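Local coordinates for cytosolic iron-sulfur protein assembly protein 1 (Saccharomyces cerevisiae, PDB 2HES) that is an essential component of the cytosolic iron-sulfur protein assembly machinery, required for the maturation of extramitochondrial iron-sulfur proteins, at residues I179-V190 / D231-W239; C125-I133 / C145-V156. All coordinates share one frame; numbering follows the deposited sequence.

Interaction 1 (I179-V190 / D231-W239); sequences IWKDYDDDWECV and DDEDDQQEW
I179 sets its CG1 against the six-membered ring of W239, 4.1 Å from CZ3, and the two side chains cross at about a right angle. Its CG2 branch touches the side-chain OE1 of Q237 at 3.7 Å. That OE1 lies in plane at the edge of the W239 ring; it is buried and has no partner in the model. K181 has CG anti to the backbone N (chi1 176°) and an extended chain beyond, which carries CD past the amide NE2 of Q237. A water hydrogen-bonded to D231 OD2 and Q237 NE2 lies beside K181 NZ, at a separation too short to be trusted. K181 NZ is 4.6 Å from D231 OD2, so these opposite charges probably attract without touching. D231 OD1 is hydrogen-bonded to the hydroxyl of Y228.

The two segments belong to neighbouring blades of the WD40 beta-propeller. Strands 177-183 and 186-193 form the outer hairpin of one blade, and strand 237-244 is an outermost strand of the next.

Y183 starts the type I' turn of its hairpin. Its OH makes a weak 2.6 Å hydrogen bond to D235 OD1, with the ring and carboxylate planes 53° apart. D232 OD1 accepts D234 N and Q236 N from opposite faces, which fixes the loop carrying D235. A water held by Q236 NE2 reaches C189 O through a weak bond. At V190 the backbones meet: Q237 N donates to V190 O at 2.8 Å, nearly straight at 166°. V190 CG2, placed between the backbone N and carbonyl carbon, rests 3.6 Å from Q237 CD. Cutting Q237 back to an alanine is likely to open a gap beside V190 CG2 and I179 CG2 and leave the water on D231 without its amide partner.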
loop_
_atom_site.group_PDB
_atom_site.type_symbol
_atom_site.label_atom_id
_atom_site.label_comp_id
_atom_site.label_asym_id
_atom_site.label_seq_id
_atom_site.Cartn_x
_atom_site.Cartn_y
_atom_site.Cartn_z
ATOM N N ILE A 179 6.257 2.583 13.429
ATOM C CA ILE A 179 5.386 1.444 13.773
ATOM C C ILE A 179 4.502 1.910 14.892
ATOM O O ILE A 179 4.993 2.502 15.879
ATOM C CB ILE A 179 6.251 0.187 14.226
ATOM C CG1 ILE A 179 7.313 -0.224 13.202
ATOM C CG2 ILE A 179 5.305 -1.013 14.575
ATOM C CD1 ILE A 179 6.732 -0.573 11.839
ATOM N N TRP A 180 3.203 1.603 14.800
ATOM C CA TRP A 180 2.245 2.081 15.762
ATOM C C TRP A 180 1.469 0.889 16.290
ATOM O O TRP A 180 1.134 -0.026 15.516
ATOM C CB TRP A 180 1.251 3.001 15.075
ATOM C CG TRP A 180 1.911 4.091 14.299
ATOM C CD1 TRP A 180 2.288 4.011 12.991
ATOM C CD2 TRP A 180 2.161 5.448 14.720
ATOM N NE1 TRP A 180 2.822 5.232 12.583
ATOM C CE2 TRP A 180 2.753 6.120 13.620
ATOM C CE3 TRP A 180 1.984 6.154 15.939
ATOM C CZ2 TRP A 180 3.166 7.480 13.684
ATOM C CZ3 TRP A 180 2.422 7.488 16.016
ATOM C CH2 TRP A 180 3.001 8.138 14.867
ATOM N N LYS A 181 1.178 0.925 17.582
ATOM C CA LYS A 181 0.524 -0.205 18.263
ATOM C C LYS A 181 -0.394 0.386 19.318
ATOM O O LYS A 181 -0.097 1.461 19.801
ATOM C CB LYS A 181 1.617 -0.970 18.996
ATOM C CG LYS A 181 1.122 -2.097 19.822
ATOM C CD LYS A 181 2.313 -2.914 20.263
ATOM C CE LYS A 181 1.819 -4.111 21.074
ATOM N NZ LYS A 181 2.821 -5.185 21.202
ATOM N N ASP A 182 -1.472 -0.312 19.701
ATOM C CA ASP A 182 -2.284 0.220 20.801
ATOM C C ASP A 182 -2.162 -0.604 22.072
ATOM O O ASP A 182 -1.886 -1.814 22.026
ATOM C CB ASP A 182 -3.749 0.325 20.412
ATOM C CG ASP A 182 -4.496 -0.962 20.632
ATOM O OD1 ASP A 182 -4.387 -1.861 19.776
ATOM O OD2 ASP A 182 -5.182 -1.072 21.673
ATOM N N TYR A 183 -2.343 0.079 23.204
ATOM C CA TYR A 183 -2.704 -0.570 24.458
ATOM C C TYR A 183 -4.056 -0.008 24.856
ATOM O O TYR A 183 -4.150 1.155 25.245
ATOM C CB TYR A 183 -1.628 -0.344 25.527
ATOM C CG TYR A 183 -0.395 -1.156 25.216
ATOM C CD1 TYR A 183 -0.287 -2.491 25.629
ATOM C CD2 TYR A 183 0.648 -0.614 24.466
ATOM C CE1 TYR A 183 0.837 -3.252 25.310
ATOM C CE2 TYR A 183 1.775 -1.368 24.143
ATOM C CZ TYR A 183 1.859 -2.680 24.571
ATOM O OH TYR A 183 2.973 -3.421 24.254
ATOM N N ASP A 184 -5.102 -0.812 24.669
ATOM C CA ASP A 184 -6.488 -0.396 24.947
ATOM C C ASP A 184 -6.825 0.928 24.255
ATOM O O ASP A 184 -7.178 1.917 24.915
ATOM C CB ASP A 184 -6.735 -0.317 26.468
ATOM C CG ASP A 184 -8.227 -0.325 26.841
ATOM O OD1 ASP A 184 -9.017 -1.124 26.274
ATOM O OD2 ASP A 184 -8.613 0.468 27.721
ATOM N N ASP A 185 -6.683 0.937 22.928
ATOM C CA ASP A 185 -7.015 2.092 22.073
ATOM C C ASP A 185 -6.133 3.328 22.273
ATOM O O ASP A 185 -6.293 4.318 21.552
ATOM C CB ASP A 185 -8.507 2.457 22.165
ATOM C CG ASP A 185 -9.414 1.234 22.108
ATOM O OD1 ASP A 185 -10.021 0.994 21.037
ATOM O OD2 ASP A 185 -9.515 0.515 23.138
ATOM N N ASP A 186 -5.219 3.272 23.241
ATOM C CA ASP A 186 -4.144 4.257 23.339
ATOM C C ASP A 186 -3.113 3.897 22.273
ATOM O O ASP A 186 -2.204 3.130 22.573
ATOM C CB ASP A 186 -3.470 4.198 24.712
ATOM C CG ASP A 186 -2.383 5.281 24.905
ATOM O OD1 ASP A 186 -2.128 6.085 23.975
ATOM O OD2 ASP A 186 -1.785 5.348 26.017
ATOM N N TRP A 187 -3.251 4.465 21.074
ATOM C CA TRP A 187 -2.300 4.231 19.960
ATOM C C TRP A 187 -1.070 5.101 20.109
ATOM O O TRP A 187 -1.189 6.321 20.277
ATOM C CB TRP A 187 -2.974 4.531 18.598
ATOM C CG TRP A 187 -3.880 3.469 18.170
ATOM C CD1 TRP A 187 -5.214 3.359 18.452
ATOM C CD2 TRP A 187 -3.525 2.303 17.413
ATOM N NE1 TRP A 187 -5.707 2.188 17.912
ATOM C CE2 TRP A 187 -4.689 1.527 17.273
ATOM C CE3 TRP A 187 -2.328 1.839 16.855
ATOM C CZ2 TRP A 187 -4.696 0.316 16.584
ATOM C CZ3 TRP A 187 -2.343 0.651 16.158
ATOM C CH2 TRP A 187 -3.517 -0.101 16.039
ATOM N N GLU A 188 0.121 4.509 20.032
ATOM C CA GLU A 188 1.326 5.309 20.060
ATOM C C GLU A 188 2.385 4.709 19.184
ATOM O O GLU A 188 2.218 3.583 18.717
ATOM C CB GLU A 188 1.849 5.477 21.475
ATOM C CG GLU A 188 2.070 4.191 22.199
ATOM C CD GLU A 188 2.515 4.445 23.623
ATOM O OE1 GLU A 188 3.218 5.458 23.846
ATOM O OE2 GLU A 188 2.166 3.641 24.509
ATOM N N CYS A 189 3.450 5.472 18.944
ATOM C CA CYS A 189 4.551 5.017 18.091
ATOM C C CYS A 189 5.487 4.181 18.945
ATOM O O CYS A 189 5.926 4.643 20.012
ATOM C CB CYS A 189 5.310 6.228 17.488
ATOM S SG CYS A 189 6.684 5.668 16.514
ATOM N N VAL A 190 5.722 2.931 18.537
ATOM C CA VAL A 190 6.577 2.029 19.319
ATOM C C VAL A 190 7.940 1.788 18.665
ATOM O O VAL A 190 8.857 1.182 19.272
ATOM C CB VAL A 190 5.871 0.685 19.644
ATOM C CG1 VAL A 190 4.659 0.990 20.544
ATOM C CG2 VAL A 190 5.489 -0.044 18.391
ATOM N N ASP A 231 10.701 -6.323 22.502
ATOM C CA ASP A 231 10.348 -5.083 23.200
ATOM C C ASP A 231 11.465 -4.665 24.143
ATOM O O ASP A 231 12.200 -5.526 24.632
ATOM C CB ASP A 231 9.067 -5.307 23.976
ATOM C CG ASP A 231 7.839 -5.307 23.085
ATOM O OD1 ASP A 231 7.945 -5.307 21.841
ATOM O OD2 ASP A 231 6.724 -5.332 23.642
ATOM N N ASP A 232 11.630 -3.353 24.353
ATOM C CA ASP A 232 12.564 -2.872 25.330
ATOM C C ASP A 232 11.843 -2.750 26.674
ATOM O O ASP A 232 10.672 -3.122 26.810
ATOM C CB ASP A 232 13.260 -1.577 24.862
ATOM C CG ASP A 232 12.348 -0.346 24.928
ATOM O OD1 ASP A 232 11.195 -0.469 25.412
ATOM O OD2 ASP A 232 12.815 0.724 24.463
ATOM N N GLU A 233 12.554 -2.249 27.673
ATOM C CA GLU A 233 12.009 -2.165 29.035
ATOM C C GLU A 233 10.781 -1.251 29.142
ATOM O O GLU A 233 9.947 -1.394 30.073
ATOM C CB GLU A 233 13.108 -1.724 30.004
ATOM N N ASP A 234 10.661 -0.328 28.187
ATOM C CA ASP A 234 9.605 0.682 28.206
ATOM C C ASP A 234 8.405 0.301 27.331
ATOM O O ASP A 234 7.466 1.097 27.161
ATOM C CB ASP A 234 10.179 2.031 27.801
ATOM N N ASP A 235 8.437 -0.931 26.800
ATOM C CA ASP A 235 7.352 -1.474 25.993
ATOM C C ASP A 235 7.382 -0.894 24.570
ATOM O O ASP A 235 6.409 -0.932 23.845
ATOM C CB ASP A 235 6.007 -1.224 26.670
ATOM C CG ASP A 235 4.988 -2.285 26.351
ATOM O OD1 ASP A 235 5.290 -3.160 25.506
ATOM O OD2 ASP A 235 3.878 -2.243 26.936
ATOM N N GLN A 236 8.525 -0.347 24.205
ATOM C CA GLN A 236 8.797 0.093 22.854
ATOM C C GLN A 236 9.379 -1.101 22.128
ATOM O O GLN A 236 9.819 -2.054 22.784
ATOM C CB GLN A 236 9.854 1.166 22.907
ATOM C CG GLN A 236 9.353 2.502 23.486
ATOM C CD GLN A 236 8.644 3.305 22.405
ATOM O OE1 GLN A 236 7.451 3.468 22.465
ATOM N NE2 GLN A 236 9.385 3.732 21.368
ATOM N N GLN A 237 9.409 -1.037 20.800
ATOM C CA GLN A 237 9.924 -2.165 20.008
ATOM C C GLN A 237 11.285 -1.842 19.461
ATOM O O GLN A 237 11.487 -0.756 18.907
ATOM C CB GLN A 237 8.993 -2.473 18.837
ATOM C CG GLN A 237 7.598 -2.986 19.278
ATOM C CD GLN A 237 6.717 -3.427 18.120
ATOM O OE1 GLN A 237 7.041 -3.201 16.953
ATOM N NE2 GLN A 237 5.573 -4.078 18.454
ATOM N N GLU A 238 12.198 -2.798 19.577
ATOM C CA GLU A 238 13.524 -2.674 18.998
ATOM C C GLU A 238 13.487 -3.295 17.622
ATOM O O GLU A 238 13.057 -4.422 17.459
ATOM C CB GLU A 238 14.556 -3.365 19.878
ATOM C CG GLU A 238 14.492 -2.874 21.325
ATOM C CD GLU A 238 15.717 -3.209 22.149
ATOM O OE1 GLU A 238 16.673 -3.849 21.622
ATOM O OE2 GLU A 238 15.717 -2.842 23.347
ATOM N N TRP A 239 13.945 -2.547 16.633
ATOM C CA TRP A 239 13.908 -2.996 15.249
ATOM C C TRP A 239 15.268 -2.618 14.592
ATOM O O TRP A 239 15.841 -1.546 14.929
ATOM C CB TRP A 239 12.669 -2.303 14.616
ATOM C CG TRP A 239 12.043 -3.023 13.594
ATOM C CD1 TRP A 239 12.667 -3.361 12.450
ATOM C CD2 TRP A 239 10.666 -3.526 13.471
ATOM N NE1 TRP A 239 11.819 -4.033 11.632
ATOM C CE2 TRP A 239 10.600 -4.160 12.212
ATOM C CE3 TRP A 239 9.503 -3.534 14.296
ATOM C CZ2 TRP A 239 9.458 -4.768 11.724
ATOM C CZ3 TRP A 239 8.343 -4.151 13.788
ATOM C CH2 TRP A 239 8.355 -4.774 12.513
HETATM O O HOH W 1 5.157 -4.577 21.568
HETATM O O HOH W 2 9.193 5.282 19.186
#

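Interaction 2 (C125-I133 / C145-V156); sequences CSRDKSVWI and CISVLQEHSQDV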
loop_
_atom_site.group_PDB
_atom_site.type_symbol
_atom_site.label_atom_id
_atom_site.label_comp_id
_atom_site.label_asym_id
_atom_site.label_seq_id
_atom_site.Cartn_x
_atom_site.Cartn_y
_atom_site.Cartn_z
ATOM N N CYS A 125 -3.601 8.614 6.157
ATOM C CA CYS A 125 -2.394 9.439 6.351
ATOM C C CYS A 125 -2.398 10.549 5.345
ATOM O O CYS A 125 -3.140 10.513 4.352
ATOM C CB CYS A 125 -1.089 8.641 6.271
ATOM S SG CYS A 125 -0.799 7.963 4.638
ATOM N N SER A 126 -1.557 11.541 5.632
ATOM C CA SER A 126 -1.728 12.832 5.031
ATOM C C SER A 126 -0.401 13.587 4.857
ATOM O O SER A 126 0.572 13.434 5.632
ATOM C CB SER A 126 -2.699 13.638 5.888
ATOM O OG SER A 126 -2.958 14.902 5.314
ATOM N N ARG A 127 -0.421 14.470 3.867
ATOM C CA ARG A 127 0.582 15.531 3.741
ATOM C C ARG A 127 0.758 16.370 5.029
ATOM O O ARG A 127 1.813 17.001 5.247
ATOM C CB ARG A 127 0.215 16.422 2.569
ATOM C CG ARG A 127 1.269 17.502 2.278
ATOM C CD ARG A 127 1.263 17.862 0.809
ATOM N NE ARG A 127 2.364 18.770 0.463
ATOM C CZ ARG A 127 2.300 19.693 -0.491
ATOM N NH1 ARG A 127 1.178 19.856 -1.200
ATOM N NH2 ARG A 127 3.353 20.478 -0.728
ATOM N N ASP A 128 -0.245 16.340 5.903
ATOM C CA ASP A 128 -0.232 17.098 7.151
ATOM C C ASP A 128 0.607 16.469 8.263
ATOM O O ASP A 128 0.633 16.964 9.379
ATOM C CB ASP A 128 -1.673 17.390 7.605
ATOM C CG ASP A 128 -2.358 16.182 8.204
ATOM O OD1 ASP A 128 -1.677 15.155 8.439
ATOM O OD2 ASP A 128 -3.588 16.261 8.471
ATOM N N LYS A 129 1.338 15.409 7.919
ATOM C CA LYS A 129 2.300 14.741 8.820
ATOM C C LYS A 129 1.630 13.782 9.811
ATOM O O LYS A 129 2.307 13.170 10.631
ATOM C CB LYS A 129 3.263 15.722 9.541
ATOM C CG LYS A 129 3.757 16.922 8.682
ATOM C CD LYS A 129 4.527 17.899 9.595
ATOM C CE LYS A 129 5.139 19.078 8.827
ATOM N NZ LYS A 129 4.136 20.071 8.308
ATOM N N SER A 130 0.311 13.623 9.723
ATOM C CA SER A 130 -0.366 12.757 10.680
ATOM C C SER A 130 -0.874 11.444 10.090
ATOM O O SER A 130 -0.989 11.256 8.867
ATOM C CB SER A 130 -1.552 13.473 11.320
ATOM O OG SER A 130 -2.587 13.561 10.350
ATOM N N VAL A 131 -1.221 10.563 11.029
ATOM C CA VAL A 131 -1.918 9.310 10.774
ATOM C C VAL A 131 -3.116 9.350 11.727
ATOM O O VAL A 131 -2.952 9.550 12.936
ATOM C CB VAL A 131 -1.002 8.089 11.084
ATOM C CG1 VAL A 131 -1.766 6.760 10.879
ATOM C CG2 VAL A 131 0.216 8.096 10.141
ATOM N N TRP A 132 -4.300 9.203 11.152
ATOM C CA TRP A 132 -5.557 9.081 11.903
ATOM C C TRP A 132 -6.018 7.631 11.939
ATOM O O TRP A 132 -5.865 6.879 10.959
ATOM C CB TRP A 132 -6.618 9.994 11.290
ATOM C CG TRP A 132 -6.368 11.483 11.476
ATOM C CD1 TRP A 132 -5.169 12.176 11.315
ATOM C CD2 TRP A 132 -7.346 12.465 11.806
ATOM N NE1 TRP A 132 -5.368 13.517 11.559
ATOM C CE2 TRP A 132 -6.690 13.720 11.854
ATOM C CE3 TRP A 132 -8.729 12.402 12.086
ATOM C CZ2 TRP A 132 -7.359 14.907 12.174
ATOM C CZ3 TRP A 132 -9.403 13.593 12.394
ATOM C CH2 TRP A 132 -8.715 14.828 12.430
ATOM N N ILE A 133 -6.570 7.225 13.091
ATOM C CA ILE A 133 -7.161 5.886 13.240
ATOM C C ILE A 133 -8.650 6.060 13.454
ATOM O O ILE A 133 -9.073 6.818 14.365
ATOM C CB ILE A 133 -6.564 5.054 14.420
ATOM C CG1 ILE A 133 -5.032 4.961 14.352
ATOM C CG2 ILE A 133 -7.166 3.639 14.420
ATOM C CD1 ILE A 133 -4.526 4.195 13.196
ATOM N N CYS A 145 -13.336 8.655 15.223
ATOM C CA CYS A 145 -11.900 8.875 15.249
ATOM C C CYS A 145 -11.385 8.528 16.615
ATOM O O CYS A 145 -11.781 9.157 17.614
ATOM C CB CYS A 145 -11.549 10.323 14.906
ATOM S SG CYS A 145 -9.770 10.535 14.977
ATOM N N ILE A 146 -10.510 7.529 16.697
ATOM C CA ILE A 146 -10.049 7.149 18.028
ATOM C C ILE A 146 -8.633 7.630 18.378
ATOM O O ILE A 146 -8.246 7.688 19.554
ATOM C CB ILE A 146 -10.161 5.667 18.263
ATOM C CG1 ILE A 146 -9.408 4.901 17.204
ATOM C CG2 ILE A 146 -11.623 5.230 18.298
ATOM C CD1 ILE A 146 -9.002 3.505 17.663
ATOM N N SER A 147 -7.843 7.933 17.353
ATOM C CA SER A 147 -6.511 8.504 17.589
ATOM C C SER A 147 -6.031 9.383 16.445
ATOM O O SER A 147 -6.383 9.162 15.278
ATOM C CB SER A 147 -5.488 7.398 17.863
ATOM O OG SER A 147 -4.266 8.010 18.201
ATOM N N VAL A 148 -5.270 10.405 16.806
ATOM C CA VAL A 148 -4.656 11.326 15.850
ATOM C C VAL A 148 -3.163 11.315 16.154
ATOM O O VAL A 148 -2.736 11.790 17.231
ATOM C CB VAL A 148 -5.223 12.742 15.984
ATOM C CG1 VAL A 148 -4.470 13.686 15.046
ATOM C CG2 VAL A 148 -6.688 12.775 15.597
ATOM N N LEU A 149 -2.377 10.778 15.214
ATOM C CA LEU A 149 -1.011 10.349 15.506
ATOM C C LEU A 149 -0.052 11.251 14.755
ATOM O O LEU A 149 0.025 11.208 13.511
ATOM C CB LEU A 149 -0.825 8.920 15.045
ATOM C CG LEU A 149 -1.694 7.933 15.806
ATOM C CD1 LEU A 149 -1.700 6.620 15.087
ATOM C CD2 LEU A 149 -1.168 7.838 17.282
ATOM N N GLN A 150 0.613 12.106 15.527
ATOM C CA GLN A 150 1.417 13.199 14.959
ATOM C C GLN A 150 2.834 13.087 15.479
ATOM O O GLN A 150 3.211 13.762 16.439
ATOM C CB GLN A 150 0.769 14.547 15.339
ATOM C CG GLN A 150 -0.646 14.694 14.820
ATOM C CD GLN A 150 -1.189 16.094 14.997
ATOM O OE1 GLN A 150 -2.106 16.315 15.788
ATOM N NE2 GLN A 150 -0.603 17.056 14.284
ATOM N N GLU A 151 3.634 12.216 14.861
ATOM C CA GLU A 151 5.053 12.106 15.240
ATOM C C GLU A 151 6.012 12.315 14.086
ATOM O O GLU A 151 7.162 12.781 14.299
ATOM C CB GLU A 151 5.361 10.784 15.949
ATOM C CG GLU A 151 4.473 10.478 17.188
ATOM C CD GLU A 151 4.482 11.571 18.262
ATOM O OE1 GLU A 151 5.567 12.092 18.621
ATOM O OE2 GLU A 151 3.384 11.898 18.767
ATOM N N HIS A 152 5.556 11.987 12.876
ATOM C CA HIS A 152 6.335 12.218 11.657
ATOM C C HIS A 152 6.596 13.718 11.597
ATOM O O HIS A 152 5.807 14.516 12.120
ATOM C CB HIS A 152 5.622 11.713 10.379
ATOM C CG HIS A 152 5.751 10.230 10.179
ATOM N ND1 HIS A 152 6.965 9.618 9.934
ATOM C CD2 HIS A 152 4.828 9.237 10.212
ATOM C CE1 HIS A 152 6.776 8.310 9.820
ATOM N NE2 HIS A 152 5.500 8.052 10.001
ATOM N N SER A 153 7.719 14.084 11.013
ATOM C CA SER A 153 8.054 15.503 10.886
ATOM C C SER A 153 7.817 16.049 9.491
ATOM O O SER A 153 8.033 17.273 9.256
ATOM C CB SER A 153 9.510 15.731 11.307
ATOM O OG SER A 153 10.374 15.094 10.383
ATOM N N GLN A 154 7.436 15.173 8.562
ATOM C CA GLN A 154 7.073 15.520 7.167
ATOM C C GLN A 154 5.889 14.702 6.657
ATOM O O GLN A 154 5.429 13.760 7.354
ATOM C CB GLN A 154 8.264 15.365 6.196
ATOM C CG GLN A 154 9.477 16.238 6.494
ATOM C CD GLN A 154 9.225 17.720 6.269
ATOM O OE1 GLN A 154 8.559 18.137 5.298
ATOM N NE2 GLN A 154 9.765 18.534 7.169
ATOM N N ASP A 155 5.387 15.091 5.467
ATOM C CA ASP A 155 4.380 14.380 4.621
ATOM C C ASP A 155 4.448 12.841 4.846
ATOM O O ASP A 155 5.482 12.206 4.660
ATOM C CB ASP A 155 4.653 14.843 3.164
ATOM C CG ASP A 155 3.907 14.061 2.048
ATOM O OD1 ASP A 155 2.764 13.506 2.183
ATOM O OD2 ASP A 155 4.477 14.062 0.924
ATOM N N VAL A 156 3.348 12.252 5.312
ATOM C CA VAL A 156 3.283 10.768 5.420
ATOM C C VAL A 156 2.760 10.161 4.093
ATOM O O VAL A 156 1.622 10.454 3.641
ATOM C CB VAL A 156 2.391 10.352 6.609
ATOM C CG1 VAL A 156 2.388 8.791 6.736
ATOM C CG2 VAL A 156 2.862 10.955 7.919
HETATM O O HOH W 3 0.856 16.297 12.117
HETATM O O HOH W 4 2.638 11.120 12.314
HETATM O O HOH W 5 3.344 15.122 13.263
#
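V131 N donates to L149 O at 2.9 Å. L149 N returns the bond to V131 O at 2.7 Å. I133 N donates to S147 O, nearly straight at 172°. I133 O takes I146 N at 2.8 Å and, weakly, S147 N, so I146 and S147 both face I133 in a classic beta bulge. Farther along, V156 N bonds to S126 O, which also accepts K129 N from the opposite face. A water bridges K129 O, L149 O and E151 N.

D155 OD1 lies near R127 CA, but its charge is met by a salt bridge to K111. K129 wraps over the second segment, with CE 3.4 Å from S153 O.

On one face of the hairpin, V148 lies alongside W132. Its CG2 sits 3.8 Å from the centroid of the six-membered ring, 11° off the normal, in a CH-pi contact. C145 SG comes at the same ring obliquely, 3.6 Å from CE3. CG of W132 is anti to the carbonyl carbon (chi1 -69°), which turns the indole to run beside V148. On the other face, I133 CG1 packs 3.8 Å from L149 CD1, and L168 of the next blade meets V131 and I133. C125 CB closes the far end against V156 CG1.

H152 NE2 is hydrogen-bonded to S170 OG and H152 ND1 to D174 OD2, and S170 OG also takes W180 NE1. This is the Asp-His-Ser-Trp network of a WD40 repeat, here following the outer hairpin of the preceding propeller blade.

Overall arrangement
From the N terminus, interaction 2 comes first. It pairs strands 131-135 and 144-149 in the outer hairpin of one blade, then brings the following loop back to the end of strand 121-126. Interaction 1 opens only after interaction 2 has closed, so the two are in series and neither nests nor crosses. Interaction 1 closes a 40-residue loop that carries the first three strands of the next blade, joining 179-190 to 231-239. The two contacts touch directly. W180 packs on L149 and E151, while W187 meets I146 and L149. Together they tie three consecutive blades side by side, with hairpin 177-193 in the middle.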